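Local structure of CELL division protein FTSZ (Haloferax volcanii, 4B46) at residues 128-133 and 218-223; 228-233 and 285-290; 273-278 and 297-302; 278-283 and 315-320; 304-309 and 338-343. The protein binds and hydrolyses GTP as a tubulin-like cytoskeletal protein that controls cell shape and is essential for the rod-shaped cells required for efficient swimming. All coordinates share one frame; numbering follows the deposited sequence.

In the fold
From the N terminus, the first loop is closed by contact 1, which brings strand 131-137 of the GTPase part against helix 216-223, and it is complete before any other contact opens. L223 also touches S229, on the strand used by contact 2. Contact 2 joins strand 228-237 to the loop after helix 265-280. Contacts 3 and 4 start within that span and end beyond it, so both cross contact 2, and they also cross each other; they share A278 and set helix 265-280 against strand 294-301 and helix 308-322. Contact 5 crosses contact 4 but follows contacts 2 and 3 in series, tying the turn that leads into helix 308-322 to strand 339-347.

Contact 1 of 5, residues 128-133 and 218-223; sequences TEPVYG and EIINTL
Chi1 values of -55° at Y132 and -62° at L223 set each CG opposite its own carbonyl carbon, and from there the phenol and the leucine branch converge between strand 131-133 and helix 218-223. L223 CD1 lies 3.7 Å from the centroid of the Y132 ring and 17° off its normal, which identifies a CH-pi contact over one face. The same methyl comes within 3.5 Å of CZ of Y132, so it leans toward the hydroxyl end of the ring. I220 is crossed at about a right angle, with Y132 OH 3.6 Å from I220 CG1. In the ring plane, at its edge, water 1 sits 2.5 Å from Y132 OH and donates to I220 O at 2.7 Å, bridging phenol and helix backbone. P130 adds an apolar touch, CG to I220 CG2 at 4.2 Å. A leucine in place of Y132 would probably leave the bridging water without its phenol partner and L223 CD1 without an aromatic face. Strand 131-137 belongs to the nucleotide-binding part and helix 216-223 to the C-terminal region, so this is a helix-on-sheet seam between the two parts of the tubulin/FtsZ fold.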
# COMPACT_ATOMS: atom_id res chain seq x y z
N THR A 128 1.03 19.49 4.40
CA THR A 128 2.48 19.39 4.27
C THR A 128 3.05 18.05 4.70
O THR A 128 4.24 17.80 4.52
CB THR A 128 3.20 20.53 5.04
OG1 THR A 128 2.71 20.57 6.38
CG2 THR A 128 2.92 21.87 4.38
N GLU A 129 2.23 17.18 5.28
CA GLU A 129 2.67 15.82 5.60
C GLU A 129 2.87 15.02 4.31
O GLU A 129 2.25 15.34 3.30
CB GLU A 129 1.65 15.10 6.49
CG GLU A 129 1.54 15.64 7.92
CD GLU A 129 0.52 16.76 8.04
OE1 GLU A 129 -0.06 17.14 7.00
OE2 GLU A 129 0.31 17.24 9.18
N PRO A 130 3.72 13.99 4.33
CA PRO A 130 3.87 13.15 3.13
C PRO A 130 2.55 12.50 2.71
O PRO A 130 1.74 12.15 3.57
CB PRO A 130 4.85 12.05 3.58
CG PRO A 130 5.61 12.66 4.73
CD PRO A 130 4.61 13.56 5.43
N VAL A 131 2.34 12.36 1.40
CA VAL A 131 1.16 11.68 0.88
C VAL A 131 1.63 10.50 0.04
O VAL A 131 2.26 10.68 -1.01
CB VAL A 131 0.28 12.63 0.01
CG1 VAL A 131 -0.87 11.86 -0.66
CG2 VAL A 131 -0.24 13.83 0.85
N TYR A 132 1.34 9.30 0.51
CA TYR A 132 1.73 8.10 -0.20
C TYR A 132 0.53 7.46 -0.87
O TYR A 132 -0.62 7.70 -0.48
CB TYR A 132 2.40 7.09 0.74
CG TYR A 132 3.59 7.67 1.48
CD1 TYR A 132 4.66 8.21 0.80
CD2 TYR A 132 3.61 7.69 2.87
CE1 TYR A 132 5.75 8.75 1.48
CE2 TYR A 132 4.68 8.21 3.56
CZ TYR A 132 5.74 8.75 2.86
OH TYR A 132 6.81 9.28 3.54
N GLY A 133 0.81 6.67 -1.90
CA GLY A 133 -0.20 5.88 -2.58
C GLY A 133 0.06 4.40 -2.32
O GLY A 133 1.20 3.99 -2.12
N GLU A 218 12.30 6.92 9.90
CA GLU A 218 13.03 5.96 9.09
C GLU A 218 12.23 5.50 7.88
O GLU A 218 12.79 5.24 6.82
CB GLU A 218 13.45 4.75 9.94
CG GLU A 218 14.50 5.10 10.98
CD GLU A 218 15.06 3.88 11.66
OE1 GLU A 218 14.43 3.41 12.63
OE2 GLU A 218 16.12 3.39 11.23
N ILE A 219 10.92 5.39 8.05
CA ILE A 219 10.05 5.00 6.95
C ILE A 219 9.95 6.14 5.96
O ILE A 219 10.11 5.95 4.75
CB ILE A 219 8.65 4.61 7.44
CG1 ILE A 219 8.72 3.33 8.27
CG2 ILE A 219 7.68 4.45 6.26
CD1 ILE A 219 7.44 3.01 9.00
N ILE A 220 9.71 7.34 6.48
CA ILE A 220 9.58 8.52 5.63
C ILE A 220 10.86 8.75 4.83
O ILE A 220 10.82 9.01 3.62
CB ILE A 220 9.20 9.75 6.49
CG1 ILE A 220 7.77 9.59 7.00
CG2 ILE A 220 9.37 11.05 5.71
CD1 ILE A 220 7.37 10.59 8.05
N ASN A 221 12.00 8.63 5.50
CA ASN A 221 13.28 8.83 4.84
C ASN A 221 13.62 7.73 3.82
O ASN A 221 14.28 7.98 2.82
CB ASN A 221 14.39 9.00 5.89
CG ASN A 221 14.32 10.34 6.58
OD1 ASN A 221 13.65 11.25 6.10
ND2 ASN A 221 15.00 10.48 7.71
N THR A 222 13.13 6.52 4.06
CA THR A 222 13.28 5.45 3.08
C THR A 222 12.48 5.73 1.81
O THR A 222 12.92 5.43 0.70
CB THR A 222 12.90 4.07 3.68
OG1 THR A 222 13.74 3.79 4.80
CG2 THR A 222 13.08 2.94 2.64
N LEU A 223 11.30 6.34 1.98
CA LEU A 223 10.41 6.59 0.86
C LEU A 223 10.69 7.91 0.15
O LEU A 223 10.14 8.17 -0.91
CB LEU A 223 8.95 6.59 1.33
CG LEU A 223 8.42 5.29 1.93
CD1 LEU A 223 7.09 5.50 2.61
CD2 LEU A 223 8.32 4.21 0.86
O HOH W 1 8.76 10.07 2.24

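Contact 2 of 5, residues 228-233 and 285-290; sequences VSTVGY and LPCEIE
V228 opens the walk along the strand: its CG1 meets L285 CD2 at 3.6 Å, the two side chains crossing at about a right angle. The methyl gets there because V228 holds CG1 opposite its backbone N (chi1 173°). S229 turns away from the loop, and its OG is hydrogen-bonded to N163 instead.

T230 points back toward the loop and carries most of the contact, its CA 5.2 Å from that of L285. Its OG1 donates to L285 O at 2.7 Å, a short bond that is bent at the acceptor: the C=O...donor angle is 115° and the hydroxyl is tilted 28° from the carbonyl plane. The hydroxyl also packs on the leucine, OG1 to L285 CB at 3.6 Å. The other branch, CG2, reaches C287 SG at 3.7 Å, so one side chain touches two loop residues with two different chemistries. An alanine here would probably leave L285 O without this donor and C287 SG without its methyl neighbour.

The strand in question runs parallel to strand 163-168 on one side and antiparallel to strand 339-347 on the other, and thus joins the nucleotide-binding and C-terminal parts of the mixed sheet of the tubulin/FtsZ fold. The L285 side chain is about 10 Å from that of N169, a GTP-binding residue, and about 13 Å from the bound GDP, so it does not reach the nucleotide.

At V231 the side chain points away, but the backbone N is hydrogen-bonded to T284 OG1, immediately before L285.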
# COMPACT_ATOMS: atom_id res chain seq x y z
N VAL A 228 8.54 4.19 -7.18
CA VAL A 228 7.75 3.01 -6.85
C VAL A 228 8.43 2.20 -5.74
O VAL A 228 9.65 2.04 -5.75
CB VAL A 228 7.61 2.11 -8.10
CG1 VAL A 228 6.95 0.79 -7.76
CG2 VAL A 228 6.81 2.84 -9.18
N SER A 229 7.64 1.69 -4.79
CA SER A 229 8.18 0.80 -3.77
C SER A 229 7.53 -0.57 -3.78
O SER A 229 6.39 -0.72 -4.20
CB SER A 229 8.06 1.41 -2.37
OG SER A 229 8.77 2.62 -2.31
N THR A 230 8.26 -1.56 -3.28
CA THR A 230 7.77 -2.93 -3.20
C THR A 230 8.12 -3.47 -1.81
O THR A 230 9.08 -3.01 -1.18
CB THR A 230 8.38 -3.81 -4.32
OG1 THR A 230 7.78 -5.13 -4.31
CG2 THR A 230 9.91 -3.95 -4.18
N VAL A 231 7.34 -4.44 -1.34
CA VAL A 231 7.58 -5.00 -0.02
C VAL A 231 7.80 -6.51 -0.03
O VAL A 231 7.03 -7.25 -0.63
CB VAL A 231 6.43 -4.62 0.96
CG1 VAL A 231 6.50 -5.43 2.23
CG2 VAL A 231 6.50 -3.13 1.28
N GLY A 232 8.87 -6.96 0.64
CA GLY A 232 9.11 -8.38 0.84
C GLY A 232 8.71 -8.76 2.25
O GLY A 232 8.70 -7.90 3.14
N TYR A 233 8.38 -10.03 2.48
CA TYR A 233 7.78 -10.41 3.75
C TYR A 233 7.94 -11.89 4.03
O TYR A 233 7.66 -12.73 3.18
CB TYR A 233 6.28 -10.05 3.75
CG TYR A 233 5.47 -10.55 4.94
CD1 TYR A 233 4.89 -11.82 4.94
CD2 TYR A 233 5.23 -9.73 6.05
CE1 TYR A 233 4.14 -12.27 6.02
CE2 TYR A 233 4.47 -10.17 7.12
CZ TYR A 233 3.94 -11.44 7.10
OH TYR A 233 3.19 -11.88 8.17
N LEU A 285 5.18 -6.17 -5.32
CA LEU A 285 5.45 -5.97 -6.74
C LEU A 285 6.72 -6.71 -7.13
O LEU A 285 7.81 -6.32 -6.72
CB LEU A 285 5.61 -4.47 -7.07
CG LEU A 285 6.09 -4.16 -8.50
CD1 LEU A 285 5.07 -4.60 -9.58
CD2 LEU A 285 6.42 -2.67 -8.65
N PRO A 286 6.60 -7.79 -7.92
CA PRO A 286 7.81 -8.53 -8.31
C PRO A 286 8.77 -7.66 -9.11
O PRO A 286 8.35 -6.83 -9.93
CB PRO A 286 7.27 -9.67 -9.18
CG PRO A 286 5.88 -9.87 -8.70
CD PRO A 286 5.37 -8.48 -8.34
N CYS A 287 10.07 -7.83 -8.84
CA CYS A 287 11.12 -7.10 -9.52
C CYS A 287 12.47 -7.67 -9.09
O CYS A 287 12.53 -8.51 -8.20
CB CYS A 287 11.06 -5.60 -9.19
SG CYS A 287 11.29 -5.20 -7.43
N GLU A 288 13.54 -7.24 -9.73
CA GLU A 288 14.86 -7.56 -9.23
C GLU A 288 15.18 -6.53 -8.17
O GLU A 288 14.93 -5.35 -8.37
CB GLU A 288 15.89 -7.54 -10.35
CG GLU A 288 15.82 -8.79 -11.22
CD GLU A 288 16.61 -8.67 -12.50
OE1 GLU A 288 16.11 -8.04 -13.46
OE2 GLU A 288 17.73 -9.23 -12.55
N ILE A 289 15.68 -6.98 -7.02
CA ILE A 289 15.87 -6.09 -5.88
C ILE A 289 17.18 -5.32 -6.02
O ILE A 289 17.38 -4.30 -5.36
CB ILE A 289 15.80 -6.85 -4.54
CG1 ILE A 289 17.00 -7.79 -4.37
CG2 ILE A 289 14.49 -7.63 -4.44
CD1 ILE A 289 16.99 -8.57 -3.07
N GLU A 290 18.06 -5.79 -6.90
CA GLU A 290 19.28 -5.06 -7.21
C GLU A 290 18.91 -3.70 -7.82
O GLU A 290 18.00 -3.60 -8.65
CB GLU A 290 20.16 -5.87 -8.17
CG GLU A 290 21.51 -5.24 -8.47
CD GLU A 290 22.47 -5.29 -7.30
OE1 GLU A 290 22.36 -6.22 -6.47
OE2 GLU A 290 23.35 -4.40 -7.21

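Contact 3 of 5, residues 273-278 and 297-302; sequences SLVRKA and LVLAGP
L274 O accepts the amide of A278, N to O 2.8 Å, the shortest polar bond within the two segments and one of the backbone bonds of the helical turn that carries L274 and V275, the two residues that meet strand 297-301. No hydrogen bond crosses the contact, and all four touching residues are buried and apolar. V275 makes the closest approach. With CG1 opposite the backbone N (chi1 171°), its CG2 stands opposite the carbonyl carbon and points at the fork of L297, 3.7 Å from CD2 and 3.8 Å from CD1 of that leucine, and the two side chains cross at about a right angle. The axes of the short helix and strand pass 10.2 Å apart at 123°. Strand 228-237, helix 265-280 and strand 294-301 form a beta-alpha-beta crossover, the two strands being parallel with antiparallel strand 339-347 between them, and the helix rests on the sheet. Further along, L299 takes a second position under the helix: its CD1 is 4.2 Å from L274 CD1, while its CD2 comes to 4.3 Å from V275 CG2. V340 of the intervening strand touches both L274 and L299, and I318 of helix 308-322 touches both V275 and L297.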
# COMPACT_ATOMS: atom_id res chain seq x y z
N SER A 273 17.70 -15.62 8.63
CA SER A 273 16.90 -16.50 7.77
C SER A 273 15.60 -15.85 7.29
O SER A 273 15.27 -15.94 6.11
CB SER A 273 16.59 -17.82 8.48
OG SER A 273 17.74 -18.66 8.49
N LEU A 274 14.87 -15.22 8.20
CA LEU A 274 13.66 -14.49 7.81
C LEU A 274 13.98 -13.37 6.82
O LEU A 274 13.22 -13.13 5.88
CB LEU A 274 12.98 -13.87 9.03
CG LEU A 274 12.04 -14.70 9.89
CD1 LEU A 274 11.41 -13.79 10.92
CD2 LEU A 274 10.96 -15.39 9.04
N VAL A 275 15.10 -12.69 7.05
CA VAL A 275 15.54 -11.62 6.17
C VAL A 275 15.75 -12.15 4.76
O VAL A 275 15.24 -11.59 3.78
CB VAL A 275 16.84 -10.95 6.71
CG1 VAL A 275 17.42 -9.99 5.69
CG2 VAL A 275 16.57 -10.21 8.01
N ARG A 276 16.48 -13.26 4.65
CA ARG A 276 16.68 -13.91 3.35
C ARG A 276 15.36 -14.35 2.71
O ARG A 276 15.15 -14.13 1.52
CB ARG A 276 17.65 -15.09 3.47
CG ARG A 276 19.07 -14.65 3.87
CD ARG A 276 20.11 -15.75 3.59
NE ARG A 276 19.85 -16.97 4.35
CZ ARG A 276 20.20 -17.15 5.61
NH1 ARG A 276 20.85 -16.19 6.26
NH2 ARG A 276 19.92 -18.29 6.23
N LYS A 277 14.48 -14.97 3.49
CA LYS A 277 13.21 -15.46 2.96
C LYS A 277 12.35 -14.32 2.45
O LYS A 277 11.67 -14.46 1.42
CB LYS A 277 12.44 -16.25 4.03
CG LYS A 277 13.01 -17.62 4.30
CD LYS A 277 12.54 -18.15 5.64
CE LYS A 277 13.29 -19.41 6.03
NZ LYS A 277 12.92 -19.84 7.41
N ALA A 278 12.38 -13.20 3.16
CA ALA A 278 11.61 -12.02 2.76
C ALA A 278 12.18 -11.40 1.49
O ALA A 278 11.42 -10.98 0.61
CB ALA A 278 11.57 -10.99 3.89
N LEU A 297 14.72 -2.57 6.68
CA LEU A 297 14.41 -3.87 7.25
C LEU A 297 13.63 -3.66 8.53
O LEU A 297 14.01 -2.86 9.38
CB LEU A 297 15.71 -4.63 7.54
CG LEU A 297 15.57 -5.93 8.33
CD1 LEU A 297 14.69 -6.91 7.57
CD2 LEU A 297 16.95 -6.54 8.61
N VAL A 298 12.54 -4.40 8.68
CA VAL A 298 11.74 -4.33 9.88
C VAL A 298 11.50 -5.73 10.43
O VAL A 298 10.97 -6.60 9.73
CB VAL A 298 10.37 -3.66 9.60
CG1 VAL A 298 9.52 -3.66 10.86
CG2 VAL A 298 10.57 -2.25 9.08
N LEU A 299 11.91 -5.95 11.68
CA LEU A 299 11.64 -7.20 12.38
C LEU A 299 10.58 -6.96 13.45
O LEU A 299 10.73 -6.10 14.29
CB LEU A 299 12.90 -7.74 13.05
CG LEU A 299 13.78 -8.73 12.29
CD1 LEU A 299 13.03 -10.03 12.02
CD2 LEU A 299 14.27 -8.13 10.99
N ALA A 300 9.50 -7.73 13.43
CA ALA A 300 8.44 -7.55 14.42
C ALA A 300 8.22 -8.85 15.18
O ALA A 300 8.13 -9.92 14.57
CB ALA A 300 7.15 -7.10 13.75
N GLY A 301 8.14 -8.76 16.50
CA GLY A 301 7.93 -9.93 17.31
C GLY A 301 8.18 -9.65 18.78
O GLY A 301 8.48 -8.51 19.16
N PRO A 302 8.05 -10.69 19.61
CA PRO A 302 8.31 -10.54 21.04
C PRO A 302 9.78 -10.24 21.27
O PRO A 302 10.63 -10.86 20.62
CB PRO A 302 7.94 -11.92 21.60
CG PRO A 302 8.07 -12.85 20.45
CD PRO A 302 7.72 -12.07 19.23

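Contact 4 of 5, residues 278-283 and 315-320; sequences AALGRL and RKWIEE
A279 and W317 join two helices, 265-280 and 308-322, that lie side by side on the C-terminal part of the sheet in this tubulin-like fold, with CA of A279 7.7 Å from that of I318 at the closest backbone register. All direct contact across the two segments is apolar, and no hydrogen bond crosses between them. The indole extends from its helix with CG opposite the backbone N (chi1 -174°), which carries the six-membered ring across to the last helical turn of 278-280. L280, which is exposed, crosses the indole obliquely and brings its CG to 4.1 Å from W317 CH2. V275 and R276, about one turn earlier on helix 265-280, also touch W317, while I344 of strand 339-347 meets both A279 and I318.

Polar interactions serve each segment separately. E319 N donates to R315 O and E320 N to K316 O, which keeps W317 on a regular helix. G281 is the first residue to leave helical torsions on the other side, and beyond it the chain turns toward W172, whose NE1 bonds to L283 O.

The tightest touch is at the indole edge: the A279 methyl lies in the ring plane, CB 3.5 Å from W317 CZ3.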
# COMPACT_ATOMS: atom_id res chain seq x y z
N ALA A 278 12.38 -13.20 3.16
CA ALA A 278 11.61 -12.02 2.76
C ALA A 278 12.18 -11.40 1.49
O ALA A 278 11.42 -10.98 0.61
CB ALA A 278 11.57 -10.99 3.89
N ALA A 279 13.50 -11.35 1.38
CA ALA A 279 14.13 -10.70 0.23
C ALA A 279 13.98 -11.54 -1.03
O ALA A 279 13.87 -10.99 -2.13
CB ALA A 279 15.58 -10.42 0.48
N LEU A 280 13.99 -12.85 -0.87
CA LEU A 280 13.97 -13.77 -2.02
C LEU A 280 12.58 -14.32 -2.29
O LEU A 280 12.35 -14.97 -3.32
CB LEU A 280 14.97 -14.91 -1.79
CG LEU A 280 16.39 -14.44 -1.45
CD1 LEU A 280 17.36 -15.61 -1.31
CD2 LEU A 280 16.91 -13.43 -2.47
N GLY A 281 11.64 -14.06 -1.38
CA GLY A 281 10.29 -14.55 -1.55
C GLY A 281 9.49 -13.66 -2.48
O GLY A 281 10.03 -12.73 -3.08
N ARG A 282 8.20 -13.94 -2.60
CA ARG A 282 7.32 -13.15 -3.45
C ARG A 282 7.14 -11.73 -2.89
O ARG A 282 6.79 -11.54 -1.72
CB ARG A 282 5.97 -13.84 -3.61
CG ARG A 282 5.03 -13.18 -4.62
CD ARG A 282 3.75 -13.97 -4.75
NE ARG A 282 3.99 -15.25 -5.41
CZ ARG A 282 3.42 -16.39 -5.05
NH1 ARG A 282 2.57 -16.41 -4.03
NH2 ARG A 282 3.70 -17.51 -5.71
N LEU A 283 7.41 -10.74 -3.73
CA LEU A 283 7.25 -9.33 -3.37
C LEU A 283 5.85 -8.83 -3.72
O LEU A 283 5.19 -9.40 -4.57
CB LEU A 283 8.28 -8.51 -4.13
CG LEU A 283 9.72 -8.99 -3.95
CD1 LEU A 283 10.65 -8.04 -4.67
CD2 LEU A 283 10.09 -9.09 -2.47
N ARG A 315 21.02 -6.19 7.66
CA ARG A 315 21.27 -4.98 6.89
C ARG A 315 22.44 -5.16 5.92
O ARG A 315 22.35 -4.77 4.75
CB ARG A 315 21.55 -3.78 7.81
CG ARG A 315 20.34 -3.28 8.59
CD ARG A 315 20.75 -2.16 9.56
NE ARG A 315 21.30 -1.01 8.85
CZ ARG A 315 22.27 -0.23 9.31
NH1 ARG A 315 22.81 -0.49 10.50
NH2 ARG A 315 22.71 0.79 8.59
N LYS A 316 23.54 -5.73 6.40
CA LYS A 316 24.69 -5.98 5.52
C LYS A 316 24.32 -6.92 4.37
O LYS A 316 24.68 -6.68 3.22
CB LYS A 316 25.86 -6.57 6.30
CG LYS A 316 26.53 -5.58 7.23
CD LYS A 316 27.74 -6.20 7.91
CE LYS A 316 28.50 -5.16 8.72
NZ LYS A 316 29.65 -5.77 9.44
N TRP A 317 23.61 -7.99 4.69
CA TRP A 317 23.20 -8.94 3.66
C TRP A 317 22.29 -8.26 2.61
O TRP A 317 22.45 -8.47 1.41
CB TRP A 317 22.56 -10.18 4.29
CG TRP A 317 22.24 -11.27 3.30
CD1 TRP A 317 23.05 -12.31 2.92
CD2 TRP A 317 21.02 -11.44 2.56
NE1 TRP A 317 22.41 -13.10 2.00
CE2 TRP A 317 21.16 -12.59 1.76
CE3 TRP A 317 19.82 -10.72 2.51
CZ2 TRP A 317 20.15 -13.04 0.91
CZ3 TRP A 317 18.81 -11.18 1.66
CH2 TRP A 317 18.99 -12.33 0.88
N ILE A 318 21.36 -7.43 3.07
CA ILE A 318 20.48 -6.70 2.15
C ILE A 318 21.29 -5.78 1.24
O ILE A 318 21.01 -5.66 0.04
CB ILE A 318 19.38 -5.93 2.91
CG1 ILE A 318 18.37 -6.93 3.49
CG2 ILE A 318 18.66 -4.91 2.00
CD1 ILE A 318 17.39 -6.34 4.47
N GLU A 319 22.30 -5.12 1.80
CA GLU A 319 23.14 -4.26 0.99
C GLU A 319 23.87 -5.06 -0.10
O GLU A 319 23.96 -4.62 -1.25
CB GLU A 319 24.14 -3.51 1.89
CG GLU A 319 25.28 -2.87 1.12
CD GLU A 319 24.80 -1.86 0.09
OE1 GLU A 319 23.67 -1.34 0.23
OE2 GLU A 319 25.56 -1.59 -0.87
N GLU A 320 24.37 -6.24 0.26
CA GLU A 320 25.00 -7.14 -0.70
C GLU A 320 24.07 -7.52 -1.84
O GLU A 320 24.49 -7.60 -2.99
CB GLU A 320 25.50 -8.40 0.00
CG GLU A 320 26.57 -8.13 1.06
CD GLU A 320 26.97 -9.37 1.84
OE1 GLU A 320 27.04 -10.46 1.23
OE2 GLU A 320 27.21 -9.25 3.06

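Contact 5 of 5, residues 304-309 and 338-343; sequences EHLNRK and EKVAGV
H305 and V340 mark the closest backbone approach, 7.6 Å between their CA atoms, and they sit on chains of different kinds. Segment 304-309 is an irregular lead-in to a helix, with N307 at the N-cap position, its OD1 accepting from the amide of G310. Segment 338-343 is extended from K339 onward and is bonded within the sheet: V340 pairs with E236 and A341 with A300, so the backbone of the strand is committed to its neighbours in the sheet and the lead-in meets it through side chains.

V340 points toward the lead-in and divides its two methyls between two residues. CG2 is 4.0 Å from H305 CB, so it is the methylene of the histidine that touches. Opposite the backbone N (chi1 -180°) stands the other methyl, CG1, and it faces L306 CD2 at 4.5 Å, a looser apolar approach. L299 of strand 294-301 also touches L306, so the leucine meets two neighbouring strands of the sheet.

With no hydrogen bond or salt bridge across the two segments and 91 Å² buried in total, the contact depends on modest van der Waals fit. Between the segments, then, apolar packing alone holds the pair, while the bond from N307 ND2 to OG1 of T268 probably helps anchor the same turn to helix 265-280.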
# COMPACT_ATOMS: atom_id res chain seq x y z
N GLU A 304 12.02 -11.01 23.31
CA GLU A 304 12.95 -12.09 23.64
C GLU A 304 13.45 -12.85 22.41
O GLU A 304 14.47 -13.54 22.48
CB GLU A 304 12.35 -13.04 24.68
CG GLU A 304 11.13 -13.83 24.21
CD GLU A 304 9.82 -13.08 24.41
OE1 GLU A 304 9.84 -11.85 24.65
OE2 GLU A 304 8.76 -13.73 24.33
N HIS A 305 12.73 -12.73 21.29
CA HIS A 305 13.17 -13.34 20.04
C HIS A 305 13.68 -12.32 19.03
O HIS A 305 13.66 -12.56 17.83
CB HIS A 305 12.03 -14.16 19.42
CG HIS A 305 11.61 -15.33 20.25
ND1 HIS A 305 10.45 -15.34 20.99
CD2 HIS A 305 12.20 -16.53 20.47
CE1 HIS A 305 10.34 -16.50 21.62
NE2 HIS A 305 11.39 -17.24 21.32
N LEU A 306 14.13 -11.17 19.53
CA LEU A 306 14.74 -10.15 18.68
C LEU A 306 16.09 -9.78 19.28
O LEU A 306 16.25 -9.79 20.50
CB LEU A 306 13.86 -8.89 18.64
CG LEU A 306 12.43 -8.97 18.12
CD1 LEU A 306 11.69 -7.65 18.37
CD2 LEU A 306 12.40 -9.31 16.64
N ASN A 307 17.07 -9.47 18.43
CA ASN A 307 18.35 -8.96 18.91
C ASN A 307 18.99 -8.00 17.92
O ASN A 307 18.50 -7.86 16.79
CB ASN A 307 19.31 -10.08 19.36
CG ASN A 307 19.85 -10.93 18.21
OD1 ASN A 307 19.64 -10.63 17.03
ND2 ASN A 307 20.56 -11.99 18.56
N ARG A 308 20.07 -7.33 18.32
CA ARG A 308 20.70 -6.35 17.45
C ARG A 308 21.52 -7.02 16.36
O ARG A 308 21.57 -6.56 15.22
CB ARG A 308 21.57 -5.37 18.24
CG ARG A 308 22.13 -4.25 17.37
CD ARG A 308 23.03 -3.27 18.12
NE ARG A 308 23.32 -2.10 17.28
CZ ARG A 308 24.38 -1.99 16.48
NH1 ARG A 308 25.27 -2.97 16.41
NH2 ARG A 308 24.55 -0.90 15.75
N LYS A 309 22.16 -8.13 16.71
CA LYS A 309 23.09 -8.80 15.81
C LYS A 309 22.41 -9.30 14.54
O LYS A 309 22.97 -9.19 13.45
CB LYS A 309 23.77 -9.96 16.55
CG LYS A 309 24.94 -10.58 15.80
CD LYS A 309 25.75 -11.48 16.72
CE LYS A 309 26.90 -12.14 15.98
NZ LYS A 309 27.81 -12.88 16.90
N GLU A 338 3.23 -14.26 19.09
CA GLU A 338 3.63 -15.65 18.91
C GLU A 338 4.25 -15.87 17.53
O GLU A 338 4.60 -17.00 17.17
CB GLU A 338 2.43 -16.58 19.14
CG GLU A 338 1.90 -16.53 20.58
CD GLU A 338 0.48 -17.04 20.70
OE1 GLU A 338 -0.09 -17.47 19.67
OE2 GLU A 338 -0.08 -17.00 21.82
N LYS A 339 4.39 -14.79 16.78
CA LYS A 339 5.05 -14.83 15.47
C LYS A 339 6.20 -13.84 15.42
O LYS A 339 6.17 -12.80 16.08
CB LYS A 339 4.06 -14.46 14.36
CG LYS A 339 3.10 -15.55 13.96
CD LYS A 339 2.27 -15.07 12.79
CE LYS A 339 1.25 -16.11 12.34
NZ LYS A 339 0.44 -15.60 11.19
N VAL A 340 7.22 -14.17 14.64
CA VAL A 340 8.22 -13.19 14.25
C VAL A 340 8.08 -12.94 12.75
O VAL A 340 8.00 -13.89 11.96
CB VAL A 340 9.66 -13.64 14.59
CG1 VAL A 340 10.66 -12.57 14.16
CG2 VAL A 340 9.79 -13.93 16.07
N ALA A 341 8.01 -11.68 12.36
CA ALA A 341 7.86 -11.34 10.96
C ALA A 341 8.97 -10.38 10.53
O ALA A 341 9.33 -9.46 11.27
CB ALA A 341 6.50 -10.71 10.70
N GLY A 342 9.52 -10.62 9.34
CA GLY A 342 10.49 -9.72 8.76
C GLY A 342 9.93 -9.07 7.51
O GLY A 342 9.40 -9.76 6.64
N VAL A 343 10.03 -7.75 7.43
CA VAL A 343 9.57 -7.02 6.25
C VAL A 343 10.73 -6.24 5.67
O VAL A 343 11.50 -5.62 6.39
CB VAL A 343 8.40 -6.06 6.60
CG1 VAL A 343 8.43 -4.80 5.73
CG2 VAL A 343 7.07 -6.78 6.45